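Local structure of aldo-keto reductase family 1 member C1 (Caenorhabditis elegans, 1QWK) at residues A[201-213]-A[220-232]. The protein probably reduces aldehydes and sugars as an NADPH-dependent aldose reductase of the aldo-keto reductase family. Sequence-based numbering, arbitrary orientation.
Sequences YATLGSPGRVNFT and LDWAPAPSDLQDQ
Val210 and Ala223 form an antiparallel hydrogen-bonded pair: Val210 N donates to Ala223 O and Ala223 N to Val210 O, both at 2.9 Å. Beyond them Leu220 N donates to Phe212 O (2.8 Å), and in the other direction Ala225 N reaches Gly208 O (3.1 Å). That carbonyl is gripped twice. The amide NE2 of Gln230, its chain bent at chi2 (-57°), comes to Gly208 O from the opposite face of the carbonyl plane (3.1 Å), with an angle of 136° at the hydrogen. With an alanine here NE2 is gone, and Gly208 O would probably be left with Ala225 N as its one donor across the contact, the 3-10 segment losing its side-chain tie to the strand end.

The non-hydrogen-bonded pair Arg209–Pro224 puts the Arg209 side chain beside Trp222. Extended from CG to NE, the arginine lays its guanidinium flat over one face of the indole, the planes 8° apart. Its CZ stands 3.8 Å from the centroid of the six-membered ring, a cation-pi contact, while CD makes a CH-pi contact with the same ring. Apolar contacts gather on the side of Val210 and Ala223: Val210 CG2 meets Ala225 CB, and the Phe212 ring takes Ala223 CB at its edge (CE2 to CB 3.9 Å).

Water supplements the direct bonds. One molecule donates to both Ser206 OG and Asp228 OD1; another joins Pro207 O to Pro226 O. Asp228 OD2 turns elsewhere, to Tyr181 N, while Leu204 and Leu229 pack against helix 245-255.

Together the bridges define a two-stranded antiparallel beta hairpin at the surface, inserted after strand 197-201 of the TIM barrel and before helix 232-241, away from the predicted active-site residues.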
ATOM      1  N   TYR A 201       4.174  -0.451   1.153  1.00 16.99           N
ATOM      2  CA  TYR A 201       3.443   0.174   2.251  1.00 16.62           C
ATOM      3  C   TYR A 201       4.469   0.259   3.376  1.00 18.14           C
ATOM      4  O   TYR A 201       5.505  -0.412   3.309  1.00 17.42           O
ATOM      5  CB  TYR A 201       2.167  -0.591   2.656  1.00 18.00           C
ATOM      6  CG  TYR A 201       2.286  -1.962   3.286  1.00 16.25           C
ATOM      7  CD1 TYR A 201       2.770  -2.132   4.589  1.00 17.37           C
ATOM      8  CD2 TYR A 201       1.795  -3.082   2.620  1.00 16.47           C
ATOM      9  CE1 TYR A 201       2.747  -3.388   5.212  1.00 16.06           C
ATOM     10  CE2 TYR A 201       1.767  -4.333   3.231  1.00 17.02           C
ATOM     11  CZ  TYR A 201       2.240  -4.483   4.520  1.00 16.50           C
ATOM     12  OH  TYR A 201       2.193  -5.726   5.117  1.00 15.87           O
ATOM     13  N   ALA A 202       4.208   1.096   4.377  1.00 16.84           N
ATOM     14  CA  ALA A 202       5.140   1.308   5.488  1.00 17.36           C
ATOM     15  C   ALA A 202       6.468   1.811   4.922  1.00 18.48           C
ATOM     16  O   ALA A 202       7.546   1.475   5.415  1.00 17.24           O
ATOM     17  CB  ALA A 202       5.353   0.011   6.270  1.00 17.87           C
ATOM     18  N   THR A 203       6.373   2.632   3.882  1.00 16.27           N
ATOM     19  CA  THR A 203       7.543   3.169   3.197  1.00 17.46           C
ATOM     20  C   THR A 203       8.471   3.983   4.092  1.00 18.58           C
ATOM     21  O   THR A 203       9.681   4.028   3.860  1.00 18.66           O
ATOM     22  CB  THR A 203       7.098   4.038   2.007  1.00 17.80           C
ATOM     23  OG1 THR A 203       5.970   3.422   1.362  1.00 17.49           O
ATOM     24  CG2 THR A 203       8.226   4.179   0.996  1.00 17.68           C
ATOM     25  N   LEU A 204       7.908   4.624   5.115  1.00 17.89           N
ATOM     26  CA  LEU A 204       8.708   5.443   6.028  1.00 21.29           C
ATOM     27  C   LEU A 204       9.331   4.665   7.177  1.00 23.13           C
ATOM     28  O   LEU A 204       9.955   5.255   8.061  1.00 25.81           O
ATOM     29  CB  LEU A 204       7.865   6.593   6.575  1.00 22.14           C
ATOM     30  CG  LEU A 204       7.380   7.576   5.504  1.00 24.10           C
ATOM     31  CD1 LEU A 204       6.528   8.647   6.158  1.00 27.21           C
ATOM     32  CD2 LEU A 204       8.576   8.200   4.782  1.00 25.83           C
ATOM     33  N   GLY A 205       9.151   3.347   7.167  1.00 22.87           N
ATOM     34  CA  GLY A 205       9.730   2.503   8.200  1.00 22.41           C
ATOM     35  C   GLY A 205       9.159   2.617   9.602  1.00 21.49           C
ATOM     36  O   GLY A 205       8.004   2.991   9.795  1.00 21.23           O
ATOM     37  N   SER A 206       9.985   2.284  10.588  1.00 21.08           N
ATOM     38  CA  SER A 206       9.575   2.326  11.986  1.00 22.55           C
ATOM     39  C   SER A 206       9.665   3.733  12.575  1.00 20.93           C
ATOM     40  O   SER A 206      10.296   4.618  11.999  1.00 20.99           O
ATOM     41  CB  SER A 206      10.431   1.352  12.804  1.00 23.43           C
ATOM     42  OG  SER A 206      11.811   1.609  12.615  1.00 26.39           O
ATOM     43  N   PRO A 207       9.021   3.960  13.732  1.00 21.13           N
ATOM     44  CA  PRO A 207       9.029   5.267  14.398  1.00 20.89           C
ATOM     45  C   PRO A 207      10.439   5.834  14.525  1.00 21.49           C
ATOM     46  O   PRO A 207      11.318   5.207  15.116  1.00 21.69           O
ATOM     47  CB  PRO A 207       8.393   4.961  15.748  1.00 21.01           C
ATOM     48  CG  PRO A 207       7.385   3.915  15.388  1.00 21.65           C
ATOM     49  CD  PRO A 207       8.179   3.003  14.474  1.00 22.08           C
ATOM     50  N   GLY A 208      10.647   7.025  13.972  1.00 21.47           N
ATOM     51  CA  GLY A 208      11.963   7.637  14.014  1.00 22.51           C
ATOM     52  C   GLY A 208      12.228   8.579  15.172  1.00 22.82           C
ATOM     53  O   GLY A 208      13.360   9.028  15.352  1.00 22.55           O
ATOM     54  N   ARG A 209      11.198   8.870  15.962  1.00 21.70           N
ATOM     55  CA  ARG A 209      11.340   9.783  17.093  1.00 24.23           C
ATOM     56  C   ARG A 209      10.584   9.354  18.339  1.00 23.73           C
ATOM     57  O   ARG A 209       9.606   8.611  18.269  1.00 21.29           O
ATOM     58  CB  ARG A 209      10.850  11.184  16.717  1.00 26.14           C
ATOM     59  CG  ARG A 209      11.648  11.887  15.638  1.00 31.94           C
ATOM     60  CD  ARG A 209      11.130  13.300  15.452  1.00 34.45           C
ATOM     61  NE  ARG A 209      11.941  14.066  14.509  1.00 38.60           N
ATOM     62  CZ  ARG A 209      11.741  15.348  14.226  1.00 39.91           C
ATOM     63  NH1 ARG A 209      10.754  16.013  14.816  1.00 39.88           N
ATOM     64  NH2 ARG A 209      12.528  15.965  13.356  1.00 41.25           N
ATOM     65  N   VAL A 210      11.057   9.844  19.480  1.00 23.23           N
ATOM     66  CA  VAL A 210      10.441   9.595  20.774  1.00 24.53           C
ATOM     67  C   VAL A 210      10.215  10.998  21.323  1.00 25.24           C
ATOM     68  O   VAL A 210      11.167  11.759  21.515  1.00 26.45           O
ATOM     69  CB  VAL A 210      11.380   8.823  21.730  1.00 25.54           C
ATOM     70  CG1 VAL A 210      10.664   8.538  23.045  1.00 25.90           C
ATOM     71  CG2 VAL A 210      11.839   7.533  21.080  1.00 29.12           C
ATOM     72  N   ASN A 211       8.956  11.348  21.549  1.00 24.77           N
ATOM     73  CA  ASN A 211       8.612  12.670  22.060  1.00 25.89           C
ATOM     74  C   ASN A 211       8.419  12.667  23.568  1.00 26.17           C
ATOM     75  O   ASN A 211       7.988  11.674  24.150  1.00 25.78           O
ATOM     76  CB  ASN A 211       7.337  13.174  21.385  1.00 27.09           C
ATOM     77  CG  ASN A 211       7.512  13.381  19.901  1.00 27.05           C
ATOM     78  OD1 ASN A 211       8.241  14.271  19.472  1.00 29.61           O
ATOM     79  ND2 ASN A 211       6.853  12.554  19.106  1.00 28.76           N
ATOM     80  N   PHE A 212       8.750  13.792  24.191  1.00 27.25           N
ATOM     81  CA  PHE A 212       8.615  13.961  25.629  1.00 28.57           C
ATOM     82  C   PHE A 212       7.695  15.150  25.860  1.00 29.94           C
ATOM     83  O   PHE A 212       7.972  16.254  25.396  1.00 29.85           O
ATOM     84  CB  PHE A 212       9.990  14.221  26.252  1.00 29.66           C
ATOM     85  CG  PHE A 212      10.947  13.076  26.092  1.00 32.26           C
ATOM     86  CD1 PHE A 212      10.840  11.949  26.900  1.00 32.39           C
ATOM     87  CD2 PHE A 212      11.926  13.102  25.103  1.00 34.25           C
ATOM     88  CE1 PHE A 212      11.691  10.860  26.725  1.00 33.92           C
ATOM     89  CE2 PHE A 212      12.784  12.016  24.918  1.00 34.76           C
ATOM     90  CZ  PHE A 212      12.666  10.893  25.730  1.00 34.02           C
ATOM     91  N   THR A 213       6.591  14.917  26.564  1.00 29.89           N
ATOM     92  CA  THR A 213       5.630  15.974  26.838  1.00 30.86           C
ATOM     93  C   THR A 213       5.218  15.947  28.303  1.00 31.00           C
ATOM     94  O   THR A 213       4.996  14.879  28.873  1.00 31.79           O
ATOM     95  CB  THR A 213       4.358  15.811  25.978  1.00 31.69           C
ATOM     96  OG1 THR A 213       4.726  15.606  24.609  1.00 34.18           O
ATOM     97  CG2 THR A 213       3.483  17.054  26.080  1.00 32.95           C
ATOM     98  N   LEU A 220       8.544  18.984  25.071  1.00 39.72           N
ATOM     99  CA  LEU A 220       9.974  19.090  25.322  1.00 40.38           C
ATOM    100  C   LEU A 220      10.718  18.619  24.073  1.00 40.65           C
ATOM    101  O   LEU A 220      10.101  18.376  23.036  1.00 41.47           O
ATOM    102  CB  LEU A 220      10.361  18.220  26.522  1.00 39.56           C
ATOM    103  CG  LEU A 220       9.589  18.482  27.819  1.00 39.55           C
ATOM    104  CD1 LEU A 220      10.029  17.487  28.885  1.00 40.02           C
ATOM    105  CD2 LEU A 220       9.826  19.910  28.290  1.00 39.64           C
ATOM    106  N   ASP A 221      12.038  18.487  24.170  1.00 40.83           N
ATOM    107  CA  ASP A 221      12.836  18.045  23.031  1.00 40.36           C
ATOM    108  C   ASP A 221      12.675  16.547  22.775  1.00 39.02           C
ATOM    109  O   ASP A 221      12.624  15.748  23.709  1.00 39.80           O
ATOM    110  CB  ASP A 221      14.320  18.371  23.253  1.00 42.09           C
ATOM    111  CG  ASP A 221      14.624  19.856  23.111  1.00 44.84           C
ATOM    112  OD1 ASP A 221      14.348  20.420  22.028  1.00 46.46           O
ATOM    113  OD2 ASP A 221      15.144  20.457  24.078  1.00 46.08           O
ATOM    114  N   TRP A 222      12.593  16.176  21.502  1.00 36.75           N
ATOM    115  CA  TRP A 222      12.449  14.775  21.124  1.00 34.56           C
ATOM    116  C   TRP A 222      13.822  14.120  21.025  1.00 33.43           C
ATOM    117  O   TRP A 222      14.849  14.806  21.030  1.00 32.57           O
ATOM    118  CB  TRP A 222      11.739  14.659  19.775  1.00 35.35           C
ATOM    119  CG  TRP A 222      12.446  15.390  18.669  1.00 36.83           C
ATOM    120  CD1 TRP A 222      12.302  16.705  18.330  1.00 37.60           C
ATOM    121  CD2 TRP A 222      13.431  14.851  17.777  1.00 37.32           C
ATOM    122  NE1 TRP A 222      13.134  17.017  17.280  1.00 38.11           N
ATOM    123  CE2 TRP A 222      13.837  15.898  16.921  1.00 37.97           C
ATOM    124  CE3 TRP A 222      14.009  13.584  17.617  1.00 37.23           C
ATOM    125  CZ2 TRP A 222      14.799  15.718  15.918  1.00 37.90           C
ATOM    126  CZ3 TRP A 222      14.965  13.404  16.618  1.00 37.61           C
ATOM    127  CH2 TRP A 222      15.349  14.468  15.782  1.00 37.23           C
ATOM    128  N   ALA A 223      13.835  12.793  20.939  1.00 30.83           N
ATOM    129  CA  ALA A 223      15.076  12.034  20.812  1.00 29.13           C
ATOM    130  C   ALA A 223      14.944  11.046  19.656  1.00 28.86           C
ATOM    131  O   ALA A 223      13.871  10.488  19.426  1.00 27.72           O
ATOM    132  CB  ALA A 223      15.375  11.287  22.104  1.00 29.46           C
ATOM    133  N   PRO A 224      16.033  10.826  18.907  1.00 28.32           N
ATOM    134  CA  PRO A 224      15.990   9.889  17.781  1.00 28.25           C
ATOM    135  C   PRO A 224      15.854   8.437  18.237  1.00 28.23           C
ATOM    136  O   PRO A 224      16.350   8.058  19.298  1.00 29.18           O
ATOM    137  CB  PRO A 224      17.312  10.152  17.066  1.00 28.64           C
ATOM    138  CG  PRO A 224      18.226  10.522  18.198  1.00 28.50           C
ATOM    139  CD  PRO A 224      17.361  11.462  19.011  1.00 29.06           C
ATOM    140  N   ALA A 225      15.169   7.630  17.433  1.00 27.10           N
ATOM    141  CA  ALA A 225      14.978   6.219  17.747  1.00 27.77           C
ATOM    142  C   ALA A 225      15.548   5.391  16.596  1.00 27.07           C
ATOM    143  O   ALA A 225      15.535   5.840  15.453  1.00 27.51           O
ATOM    144  CB  ALA A 225      13.487   5.920  17.925  1.00 27.76           C
ATOM    145  N   PRO A 226      16.061   4.178  16.884  1.00 28.93           N
ATOM    146  CA  PRO A 226      16.627   3.318  15.833  1.00 28.32           C
ATOM    147  C   PRO A 226      15.587   3.069  14.752  1.00 28.13           C
ATOM    148  O   PRO A 226      14.558   2.437  14.999  1.00 28.66           O
ATOM    149  CB  PRO A 226      17.006   2.047  16.591  1.00 29.51           C
ATOM    150  CG  PRO A 226      16.017   2.016  17.716  1.00 30.98           C
ATOM    151  CD  PRO A 226      16.000   3.457  18.166  1.00 28.94           C
ATOM    152  N   SER A 227      15.868   3.554  13.546  1.00 26.19           N
ATOM    153  CA  SER A 227      14.912   3.431  12.454  1.00 24.90           C
ATOM    154  C   SER A 227      15.491   3.881  11.124  1.00 23.09           C
ATOM    155  O   SER A 227      16.570   4.472  11.072  1.00 22.49           O
ATOM    156  CB  SER A 227      13.714   4.310  12.769  1.00 23.95           C
ATOM    157  OG  SER A 227      14.147   5.655  12.914  1.00 26.66           O
ATOM    158  N   ASP A 228      14.741   3.623  10.055  1.00 20.72           N
ATOM    159  CA  ASP A 228      15.140   4.009   8.701  1.00 21.51           C
ATOM    160  C   ASP A 228      15.370   5.523   8.642  1.00 20.87           C
ATOM    161  O   ASP A 228      16.314   5.997   8.012  1.00 21.08           O
ATOM    162  CB  ASP A 228      14.032   3.668   7.686  1.00 20.88           C
ATOM    163  CG  ASP A 228      13.482   2.262   7.838  1.00 23.92           C
ATOM    164  OD1 ASP A 228      13.099   1.874   8.965  1.00 23.22           O
ATOM    165  OD2 ASP A 228      13.407   1.548   6.814  1.00 23.38           O
ATOM    166  N   LEU A 229      14.486   6.278   9.287  1.00 20.26           N
ATOM    167  CA  LEU A 229      14.573   7.737   9.295  1.00 20.76           C
ATOM    168  C   LEU A 229      15.820   8.295   9.975  1.00 21.04           C
ATOM    169  O   LEU A 229      16.202   9.441   9.728  1.00 22.96           O
ATOM    170  CB  LEU A 229      13.325   8.334   9.953  1.00 21.33           C
ATOM    171  CG  LEU A 229      12.039   8.265   9.121  1.00 22.12           C
ATOM    172  CD1 LEU A 229      10.827   8.459  10.024  1.00 23.00           C
ATOM    173  CD2 LEU A 229      12.079   9.330   8.028  1.00 23.00           C
ATOM    174  N   GLN A 230      16.453   7.496  10.827  1.00 21.58           N
ATOM    175  CA  GLN A 230      17.649   7.943  11.533  1.00 22.52           C
ATOM    176  C   GLN A 230      18.929   7.320  10.995  1.00 22.53           C
ATOM    177  O   GLN A 230      19.999   7.495  11.579  1.00 22.11           O
ATOM    178  CB  GLN A 230      17.531   7.638  13.029  1.00 23.88           C
ATOM    179  CG  GLN A 230      16.420   8.386  13.751  1.00 25.53           C
ATOM    180  CD  GLN A 230      16.543   9.889  13.625  1.00 27.23           C
ATOM    181  OE1 GLN A 230      17.646  10.431  13.546  1.00 26.52           O
ATOM    182  NE2 GLN A 230      15.405  10.577  13.625  1.00 28.47           N
ATOM    183  N   ASP A 231      18.822   6.589   9.888  1.00 21.23           N
ATOM    184  CA  ASP A 231      19.991   5.960   9.273  1.00 21.03           C
ATOM    185  C   ASP A 231      20.995   7.054   8.922  1.00 20.80           C
ATOM    186  O   ASP A 231      20.622   8.092   8.373  1.00 20.09           O
ATOM    187  CB  ASP A 231      19.584   5.211   8.000  1.00 20.32           C
ATOM    188  CG  ASP A 231      20.769   4.589   7.286  1.00 21.56           C
ATOM    189  OD1 ASP A 231      21.140   3.445   7.619  1.00 22.51           O
ATOM    190  OD2 ASP A 231      21.341   5.257   6.402  1.00 22.95           O
ATOM    191  N   GLN A 232      22.267   6.822   9.237  1.00 21.90           N
ATOM    192  CA  GLN A 232      23.311   7.811   8.975  1.00 23.96           C
ATOM    193  C   GLN A 232      23.394   8.218   7.510  1.00 22.65           C
ATOM    194  O   GLN A 232      23.552   9.395   7.203  1.00 22.62           O
ATOM    195  CB  GLN A 232      24.677   7.278   9.434  1.00 26.64           C
ATOM    196  CG  GLN A 232      25.781   8.335   9.460  1.00 34.42           C
ATOM    197  CD  GLN A 232      26.407   8.597   8.095  1.00 38.42           C
ATOM    198  OE1 GLN A 232      27.110   9.593   7.902  1.00 42.69           O
ATOM    199  NE2 GLN A 232      26.167   7.696   7.146  1.00 41.74           N
TER
HETATM  200  O   HOH W   1      12.056   4.807   9.956  1.00 25.62           O
HETATM  201  O   HOH W   2      12.758  -0.344  10.545  1.00 29.43           O
HETATM  202  O   HOH W   3      11.808   2.566  15.794  1.00 30.55           O
HETATM  203  O   HOH W   4       9.060  15.945  22.176  1.00 38.44           O